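Nine-heme cytochrome c (Desulfovibrio desulfuricans, PDB 1OFW) carries electrons through nine covalently bound c-type hemes and may form part of a transmembrane redox complex that passes electrons to the cytoplasm for sulfate reduction. Local coordinates at residues 47-52 with 93-98. Sequence-based numbering, arbitrary orientation.
Sequences CETCHH and TPVSCV. With HEC (heme c), chain C.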
loop_
_atom_site.group_PDB
_atom_site.type_symbol
_atom_site.label_atom_id
_atom_site.label_comp_id
_atom_site.label_asym_id
_atom_site.label_seq_id
_atom_site.Cartn_x
_atom_site.Cartn_y
_atom_site.Cartn_z
ATOM N N CYS A 47 -8.784 -11.967 -16.724
ATOM C CA CYS A 47 -7.663 -11.369 -17.427
ATOM C C CYS A 47 -7.944 -9.931 -17.828
ATOM O O CYS A 47 -7.033 -9.079 -17.775
ATOM C CB CYS A 47 -7.340 -12.153 -18.696
ATOM S SG CYS A 47 -7.103 -13.904 -18.504
ATOM N N GLU A 48 -9.193 -9.683 -18.229
ATOM C CA GLU A 48 -9.525 -8.372 -18.772
ATOM C C GLU A 48 -9.678 -7.285 -17.737
ATOM O O GLU A 48 -9.787 -6.126 -18.107
ATOM C CB GLU A 48 -10.852 -8.419 -19.594
ATOM C CG GLU A 48 -10.612 -9.163 -20.899
ATOM C CD GLU A 48 -11.760 -8.987 -21.890
ATOM O OE1 GLU A 48 -12.586 -8.057 -21.728
ATOM O OE2 GLU A 48 -11.761 -9.823 -22.817
ATOM N N THR A 49 -9.698 -7.659 -16.463
ATOM C CA THR A 49 -9.671 -6.625 -15.427
ATOM C C THR A 49 -8.458 -5.753 -15.668
ATOM O O THR A 49 -8.494 -4.516 -15.652
ATOM C CB THR A 49 -9.628 -7.280 -14.053
ATOM O OG1 THR A 49 -10.903 -7.916 -13.785
ATOM C CG2 THR A 49 -9.424 -6.224 -13.000
ATOM N N CYS A 50 -7.304 -6.386 -15.910
ATOM C CA CYS A 50 -6.077 -5.672 -16.198
ATOM C C CYS A 50 -5.898 -5.373 -17.682
ATOM O O CYS A 50 -5.629 -4.224 -18.035
ATOM C CB CYS A 50 -4.905 -6.503 -15.674
ATOM S SG CYS A 50 -5.033 -6.744 -13.885
ATOM N N HIS A 51 -6.028 -6.425 -18.495
ATOM C CA HIS A 51 -5.854 -6.242 -19.931
ATOM C C HIS A 51 -7.171 -5.724 -20.509
ATOM O O HIS A 51 -7.909 -6.448 -21.175
ATOM C CB HIS A 51 -5.417 -7.550 -20.597
ATOM C CG HIS A 51 -4.115 -8.078 -20.065
ATOM N ND1 HIS A 51 -2.916 -7.559 -20.455
ATOM C CD2 HIS A 51 -3.839 -9.088 -19.194
ATOM C CE1 HIS A 51 -1.951 -8.227 -19.838
ATOM N NE2 HIS A 51 -2.471 -9.146 -19.070
ATOM N N HIS A 52 -7.430 -4.469 -20.176
ATOM C CA HIS A 52 -8.769 -3.874 -20.253
ATOM C C HIS A 52 -9.281 -3.727 -21.684
ATOM O O HIS A 52 -10.483 -3.574 -21.844
ATOM C CB HIS A 52 -8.778 -2.499 -19.552
ATOM C CG HIS A 52 -7.964 -1.437 -20.182
ATOM N ND1 HIS A 52 -8.492 -0.634 -21.197
ATOM C CD2 HIS A 52 -6.691 -0.987 -20.008
ATOM C CE1 HIS A 52 -7.580 0.224 -21.594
ATOM N NE2 HIS A 52 -6.471 0.055 -20.891
ATOM N N THR A 93 -13.706 -0.456 -17.339
ATOM C CA THR A 93 -12.996 0.575 -16.617
ATOM C C THR A 93 -11.567 0.087 -16.325
ATOM O O THR A 93 -11.429 -0.887 -15.609
ATOM C CB THR A 93 -13.633 0.887 -15.252
ATOM O OG1 THR A 93 -15.008 1.209 -15.471
ATOM C CG2 THR A 93 -13.010 2.101 -14.567
ATOM N N PRO A 94 -10.583 0.759 -16.869
ATOM C CA PRO A 94 -9.198 0.330 -16.583
ATOM C C PRO A 94 -8.878 0.424 -15.095
ATOM O O PRO A 94 -9.472 1.131 -14.295
ATOM C CB PRO A 94 -8.339 1.306 -17.377
ATOM C CG PRO A 94 -9.247 1.813 -18.452
ATOM C CD PRO A 94 -10.573 1.902 -17.782
ATOM N N VAL A 95 -7.862 -0.390 -14.776
ATOM C CA VAL A 95 -7.199 -0.312 -13.476
ATOM C C VAL A 95 -5.738 0.026 -13.730
ATOM O O VAL A 95 -5.102 -0.274 -14.729
ATOM C CB VAL A 95 -7.287 -1.631 -12.694
ATOM C CG1 VAL A 95 -8.763 -1.999 -12.454
ATOM C CG2 VAL A 95 -6.600 -2.766 -13.436
ATOM N N SER A 96 -5.083 0.672 -12.804
ATOM C CA SER A 96 -3.662 0.785 -12.610
ATOM C C SER A 96 -3.163 -0.048 -11.415
ATOM O O SER A 96 -3.987 -0.553 -10.645
ATOM C CB SER A 96 -3.233 2.240 -12.457
ATOM O OG SER A 96 -3.622 2.636 -11.164
ATOM N N CYS A 97 -1.853 -0.195 -11.293
ATOM C CA CYS A 97 -1.274 -0.947 -10.181
ATOM C C CYS A 97 -1.724 -0.319 -8.864
ATOM O O CYS A 97 -2.204 -1.001 -7.964
ATOM C CB CYS A 97 0.230 -0.940 -10.241
ATOM S SG CYS A 97 1.086 -1.265 -11.795
ATOM N N VAL A 98 -1.578 1.008 -8.797
ATOM C CA VAL A 98 -1.902 1.703 -7.550
ATOM C C VAL A 98 -3.356 1.683 -7.215
ATOM O O VAL A 98 -3.777 1.477 -6.064
ATOM C CB VAL A 98 -1.363 3.144 -7.626
ATOM C CG1 VAL A 98 -1.790 3.958 -6.411
ATOM C CG2 VAL A 98 0.141 3.114 -7.742
HETATM FE FE HEC C . -1.342 -10.376 -17.938
HETATM C CHA HEC C . 1.625 -9.392 -19.276
HETATM C CHB HEC C . -1.752 -12.674 -20.445
HETATM C CHC HEC C . -4.007 -11.690 -16.295
HETATM C CHD HEC C . -1.245 -7.759 -15.738
HETATM N NA HEC C . -0.289 -10.908 -19.531
HETATM C C1A HEC C . 0.939 -10.411 -19.904
HETATM C C2A HEC C . 1.384 -11.098 -21.111
HETATM C C3A HEC C . 0.442 -11.993 -21.434
HETATM C C4A HEC C . -0.619 -11.894 -20.457
HETATM C CMA HEC C . 0.382 -12.998 -22.605
HETATM C CAA HEC C . 2.689 -10.799 -21.879
HETATM C CBA HEC C . 2.309 -9.774 -22.975
HETATM C CGA HEC C . 3.432 -9.124 -23.737
HETATM O O1A HEC C . 4.560 -8.965 -23.230
HETATM O O2A HEC C . 3.152 -8.759 -24.912
HETATM N NB HEC C . -2.640 -11.839 -18.326
HETATM C C1B HEC C . -2.677 -12.686 -19.434
HETATM C C2B HEC C . -3.825 -13.570 -19.325
HETATM C C3B HEC C . -4.418 -13.343 -18.140
HETATM C C4B HEC C . -3.668 -12.245 -17.518
HETATM C CMB HEC C . -4.220 -14.590 -20.421
HETATM C CAB HEC C . -5.611 -14.018 -17.473
HETATM C CBB HEC C . -5.383 -15.514 -17.223
HETATM N NC HEC C . -2.406 -9.826 -16.352
HETATM C C1C HEC C . -3.466 -10.505 -15.827
HETATM C C2C HEC C . -3.975 -9.803 -14.676
HETATM C C3C HEC C . -3.243 -8.685 -14.534
HETATM C C4C HEC C . -2.240 -8.690 -15.566
HETATM C CMC HEC C . -5.191 -10.265 -13.845
HETATM C CAC HEC C . -3.414 -7.518 -13.556
HETATM C CBC HEC C . -3.405 -7.910 -12.074
HETATM N ND HEC C . -0.102 -8.852 -17.613
HETATM C C1D HEC C . -0.213 -7.866 -16.650
HETATM C C2D HEC C . 0.922 -6.997 -16.711
HETATM C C3D HEC C . 1.773 -7.485 -17.633
HETATM C C4D HEC C . 1.103 -8.641 -18.228
HETATM C CMD HEC C . 1.073 -5.745 -15.798
HETATM C CAD HEC C . 3.168 -6.988 -18.011
HETATM C CBD HEC C . 3.187 -6.143 -19.303
HETATM C CGD HEC C . 4.653 -5.739 -19.622
HETATM O O1D HEC C . 4.822 -4.518 -19.809
HETATM O O2D HEC C . 5.555 -6.588 -19.698
HETATM O O HOH W 1 -10.863 -3.084 -16.727
HETATM O O HOH W 2 -6.317 -1.763 -16.822
#
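The CXXCH heme-binding motif of heme 1, running straight on into the axial ligand His-52 of heme 2, meets the chain that leads into the heme 3 attachment helix: His-52 meets Pro-94, and Thr-49 and Cys-50 meet Val-95. Pro-94 lays its CG over the centre of the His-52 imidazole, 3.8 Å from the ring centroid and 10° off the normal, a CH-pi contact that covers one face of the ligand. CG of His-52 sits between its backbone N and carbonyl carbon (chi1 66°), which lays the ring face under the proline while NE2 binds the heme 2 iron opposite His-63. Beside it, Val-95 pushes CG2 to 3.4 Å from Thr-49 O and 4.3 Å from Cys-50 SG, the sulfur of a thioether to heme 1. Two waters stitch the backbones together: one donates to Thr-49 O and lies doubtfully close, 2.5 Å, to Thr-93 O; the other donates to Cys-50 O and accepts from Val-95 N at 2.9 Å. Away from this seam, His-51 NE2 binds the heme 1 iron at 2.0 Å, with His-37 as second axial ligand. Consecutive histidines serve two irons, the second packing against the approach to Cys-97 of heme 3, which fits the compact tetraheme cluster of the class III cytochrome c fold.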